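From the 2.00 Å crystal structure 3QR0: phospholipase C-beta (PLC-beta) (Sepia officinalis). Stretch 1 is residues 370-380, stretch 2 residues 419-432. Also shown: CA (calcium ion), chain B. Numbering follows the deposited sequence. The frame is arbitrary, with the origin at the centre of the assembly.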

# COMPACT_ATOMS: atom_id res chain seq x y z
N ASP A 370 -0.26 -6.44 -23.43
CA ASP A 370 -1.04 -6.57 -24.66
C ASP A 370 -0.09 -6.43 -25.83
O ASP A 370 0.34 -5.32 -26.17
N CYS A 371 0.22 -7.55 -26.48
CA CYS A 371 1.26 -7.59 -27.51
C CYS A 371 0.67 -7.53 -28.92
O CYS A 371 -0.23 -8.30 -29.26
N TRP A 372 1.20 -6.61 -29.73
CA TRP A 372 0.77 -6.43 -31.12
C TRP A 372 1.99 -6.36 -32.05
O TRP A 372 3.11 -6.06 -31.62
N ASP A 373 1.76 -6.63 -33.34
CA ASP A 373 2.82 -6.52 -34.34
C ASP A 373 3.22 -5.06 -34.50
O ASP A 373 2.36 -4.21 -34.70
N GLY A 374 4.51 -4.77 -34.40
CA GLY A 374 5.03 -3.44 -34.71
C GLY A 374 5.36 -3.34 -36.18
O GLY A 374 5.68 -4.34 -36.83
N LYS A 375 5.28 -2.11 -36.71
CA LYS A 375 5.45 -1.85 -38.14
C LYS A 375 6.85 -2.18 -38.65
O LYS A 375 7.02 -2.48 -39.83
N ASP A 376 7.84 -2.11 -37.77
CA ASP A 376 9.25 -2.32 -38.14
C ASP A 376 9.70 -3.77 -37.89
O ASP A 376 10.90 -4.05 -37.91
N GLY A 377 8.75 -4.67 -37.67
CA GLY A 377 9.05 -6.07 -37.40
C GLY A 377 9.29 -6.40 -35.93
O GLY A 377 9.53 -7.56 -35.60
N GLU A 378 9.22 -5.39 -35.06
CA GLU A 378 9.49 -5.57 -33.63
C GLU A 378 8.20 -5.42 -32.82
O GLU A 378 7.49 -4.43 -32.99
N PRO A 379 7.89 -6.40 -31.95
CA PRO A 379 6.61 -6.35 -31.24
C PRO A 379 6.47 -5.15 -30.32
O PRO A 379 7.46 -4.68 -29.74
N ILE A 380 5.24 -4.67 -30.18
CA ILE A 380 4.94 -3.52 -29.35
C ILE A 380 3.86 -3.87 -28.35
O ILE A 380 3.18 -4.89 -28.49
N HIS A 419 -1.52 -10.83 -29.68
CA HIS A 419 -2.08 -10.59 -31.01
C HIS A 419 -1.03 -10.65 -32.12
O HIS A 419 -1.29 -10.25 -33.25
N CYS A 420 0.16 -11.16 -31.79
CA CYS A 420 1.28 -11.11 -32.73
C CYS A 420 1.26 -12.24 -33.75
O CYS A 420 0.76 -13.33 -33.48
N SER A 421 1.81 -11.96 -34.92
CA SER A 421 2.08 -12.99 -35.92
C SER A 421 3.14 -13.94 -35.38
O SER A 421 3.82 -13.63 -34.40
N VAL A 422 3.29 -15.09 -36.03
CA VAL A 422 4.26 -16.09 -35.61
C VAL A 422 5.68 -15.52 -35.53
O VAL A 422 6.42 -15.81 -34.59
N ALA A 423 6.05 -14.69 -36.51
CA ALA A 423 7.40 -14.13 -36.58
C ALA A 423 7.71 -13.23 -35.39
O ALA A 423 8.80 -13.29 -34.81
N GLN A 424 6.76 -12.39 -35.01
CA GLN A 424 6.96 -11.49 -33.88
C GLN A 424 6.77 -12.19 -32.53
O GLN A 424 7.37 -11.77 -31.54
N GLN A 425 5.96 -13.25 -32.49
CA GLN A 425 5.87 -14.12 -31.30
C GLN A 425 7.19 -14.82 -30.99
O GLN A 425 7.52 -15.06 -29.83
N LYS A 426 7.95 -15.16 -32.04
CA LYS A 426 9.30 -15.70 -31.86
C LYS A 426 10.17 -14.70 -31.11
O LYS A 426 10.95 -15.08 -30.24
N LEU A 427 10.00 -13.43 -31.45
CA LEU A 427 10.74 -12.35 -30.81
C LEU A 427 10.27 -12.13 -29.38
O LEU A 427 11.10 -11.90 -28.50
N LEU A 428 8.96 -12.20 -29.13
CA LEU A 428 8.44 -12.14 -27.76
C LEU A 428 9.14 -13.17 -26.89
O LEU A 428 9.67 -12.85 -25.82
N ALA A 429 9.14 -14.42 -27.35
CA ALA A 429 9.75 -15.54 -26.63
C ALA A 429 11.25 -15.32 -26.45
O ALA A 429 11.78 -15.55 -25.36
N GLN A 430 11.91 -14.86 -27.50
CA GLN A 430 13.34 -14.59 -27.47
C GLN A 430 13.68 -13.54 -26.41
O GLN A 430 14.59 -13.73 -25.61
N TYR A 431 12.94 -12.43 -26.41
CA TYR A 431 13.22 -11.33 -25.48
C TYR A 431 12.87 -11.68 -24.04
O TYR A 431 13.52 -11.19 -23.11
N CYS A 432 11.85 -12.51 -23.84
CA CYS A 432 11.56 -13.05 -22.50
C CYS A 432 12.77 -13.84 -22.00
O CYS A 432 13.22 -13.64 -20.88

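The end of a strand and the turn after it lie against the first turns of a helix and the residues just before it. Pro379 is a bump on the first stretch. Its CA-to-CB bond points toward the second stretch, and the ring (C-gamma endo) sits in a hollow lined by Cys420, Leu427, Leu428 and Tyr431. Pro379 CB lies 3.5 Å from Leu428 CD2, and Pro379 CD lies 4.0 Å from Leu427 CB. Both leucines are m,t. Leu428 also meets the strand, with its CD1 4.0 Å from Cys371 CB. Cys420 (m) places its SG 4.0 Å from Cys371 CB and 4.2 Å from Pro379 CB.

Gln424 is a bump from the helix. Its CA-to-CB bond points toward the first stretch, and the side chain (m,t) fits the hollow of the loop from Asp373 to Pro379. There it reads the backbone of Gly374 at both ends: Gly374 N donates to Gln424 OE1 at 3.0 Å, and Gln424 NE2 donates to Gly374 O at 3.1 Å. Gly374 to Gly377 form a type I turn. Gly377 O rests 3.3 Å from Leu427 CD1.

Flat surfaces meet at the other end. Trp372 (m) starts away from the second stretch, but its indole end comes back. The CA-to-CB bond of His419 (m) points toward the first stretch. The six-membered ring of Trp372 and the His419 ring form an offset stack, with planes at 6° and Trp372 CZ2 3.3 Å from His419 CD2.

Other polar contacts join the two stretches. Asp373 (m) accepts from the N-cap residue: Ser421 N to Asp373 OD1 is 2.9 Å. Tyr431 (m) donates from OH to Glu378 OE1 at 2.6 Å; Glu378 is m,m. Water 1 bridges the backbones, 2.9 Å from Asp373 N and 2.7 Å from His419 O. Asp370 (m) turns to the calcium ion, which its OD1 and OD2 both bind at 2.5 Å; waters 2 and 3 are also ligands.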

# COMPACT_ATOMS: atom_id res chain seq x y z
CB ASP A 370 -2.11 -5.47 -24.77
CG ASP A 370 -3.27 -5.66 -23.81
OD1 ASP A 370 -3.23 -6.55 -22.93
OD2 ASP A 370 -4.25 -4.90 -23.92
CB CYS A 371 2.11 -8.85 -27.34
SG CYS A 371 2.75 -9.05 -25.67
CB TRP A 372 -0.06 -5.14 -31.26
CG TRP A 372 -1.32 -5.15 -30.42
CD1 TRP A 372 -1.42 -4.82 -29.10
CD2 TRP A 372 -2.64 -5.50 -30.85
NE1 TRP A 372 -2.73 -4.94 -28.68
CE2 TRP A 372 -3.49 -5.37 -29.74
CE3 TRP A 372 -3.18 -5.92 -32.07
CZ2 TRP A 372 -4.86 -5.65 -29.80
CZ3 TRP A 372 -4.54 -6.20 -32.14
CH2 TRP A 372 -5.37 -6.05 -31.01
CB ASP A 373 2.35 -7.05 -35.71
CG ASP A 373 2.30 -8.57 -35.78
OD1 ASP A 373 2.78 -9.25 -34.86
OD2 ASP A 373 1.77 -9.09 -36.79
CB LYS A 375 5.11 -0.39 -38.48
CG LYS A 375 3.61 -0.11 -38.58
CD LYS A 375 3.31 1.29 -39.13
CE LYS A 375 3.82 1.47 -40.55
NZ LYS A 375 3.25 2.68 -41.22
CB ASP A 376 10.13 -1.35 -37.33
CG ASP A 376 11.36 -0.88 -38.09
OD1 ASP A 376 11.53 -1.21 -39.28
OD2 ASP A 376 12.18 -0.15 -37.48
CB GLU A 378 10.51 -4.53 -33.17
CG GLU A 378 11.90 -4.70 -33.79
CD GLU A 378 12.62 -5.96 -33.33
OE1 GLU A 378 12.35 -6.45 -32.21
OE2 GLU A 378 13.47 -6.47 -34.10
CB PRO A 379 6.60 -7.65 -30.43
CG PRO A 379 8.02 -8.02 -30.29
CD PRO A 379 8.67 -7.58 -31.55
CB ILE A 380 4.47 -2.31 -30.19
CG1 ILE A 380 3.16 -2.64 -30.92
CG2 ILE A 380 5.56 -1.88 -31.16
CD1 ILE A 380 2.61 -1.50 -31.73
CB HIS A 419 -2.79 -9.23 -31.05
CG HIS A 419 -3.87 -9.10 -30.02
ND1 HIS A 419 -5.16 -9.51 -30.24
CD2 HIS A 419 -3.83 -8.63 -28.75
CE1 HIS A 419 -5.88 -9.30 -29.16
NE2 HIS A 419 -5.10 -8.76 -28.24
CB CYS A 420 2.61 -11.14 -31.97
SG CYS A 420 2.99 -9.61 -31.14
CB SER A 421 2.58 -12.35 -37.22
OG SER A 421 3.79 -11.66 -36.99
CB VAL A 422 4.23 -17.34 -36.54
CG1 VAL A 422 5.39 -18.28 -36.25
CG2 VAL A 422 2.90 -18.07 -36.40
CB ALA A 423 7.60 -13.36 -37.90
CB GLN A 424 6.12 -10.22 -34.04
CG GLN A 424 6.56 -9.40 -35.28
CD GLN A 424 6.14 -7.93 -35.25
OE1 GLN A 424 6.08 -7.30 -34.19
NE2 GLN A 424 5.86 -7.38 -36.42
CB GLN A 425 4.76 -15.18 -31.45
CG GLN A 425 3.35 -14.63 -31.27
CD GLN A 425 2.31 -15.73 -31.15
OE1 GLN A 425 2.48 -16.69 -30.40
NE2 GLN A 425 1.21 -15.59 -31.89
CB LYS A 426 9.94 -16.05 -33.20
CG LYS A 426 9.44 -17.36 -33.79
CD LYS A 426 9.87 -17.51 -35.24
CE LYS A 426 9.54 -18.89 -35.78
NZ LYS A 426 10.53 -19.94 -35.32
CB LEU A 427 10.65 -11.06 -31.64
CG LEU A 427 11.28 -11.17 -33.03
CD1 LEU A 427 11.00 -9.92 -33.85
CD2 LEU A 427 12.79 -11.43 -32.93
CB LEU A 428 6.93 -12.39 -27.70
CG LEU A 428 5.96 -11.44 -28.38
CD1 LEU A 428 4.53 -11.95 -28.22
CD2 LEU A 428 6.08 -10.02 -27.85
CB ALA A 429 9.50 -16.85 -27.36
CB GLN A 430 13.83 -14.13 -28.84
CG GLN A 430 15.32 -13.84 -28.89
CD GLN A 430 15.78 -13.32 -30.24
OE1 GLN A 430 15.22 -13.69 -31.28
NE2 GLN A 430 16.79 -12.47 -30.23
CB TYR A 431 12.53 -10.03 -25.92
CG TYR A 431 12.92 -9.54 -27.30
CD1 TYR A 431 14.24 -9.62 -27.75
CD2 TYR A 431 11.97 -8.99 -28.16
CE1 TYR A 431 14.59 -9.17 -29.02
CE2 TYR A 431 12.31 -8.54 -29.42
CZ TYR A 431 13.62 -8.63 -29.85
OH TYR A 431 13.96 -8.19 -31.10
CB CYS A 432 10.34 -13.98 -22.51
SG CYS A 432 8.76 -13.12 -22.60
CA CA B . -5.66 -6.18 -22.26
O HOH W 1 -0.79 -7.77 -34.13
O HOH W 2 -7.42 -4.88 -23.39
O HOH W 3 -7.77 -6.22 -21.04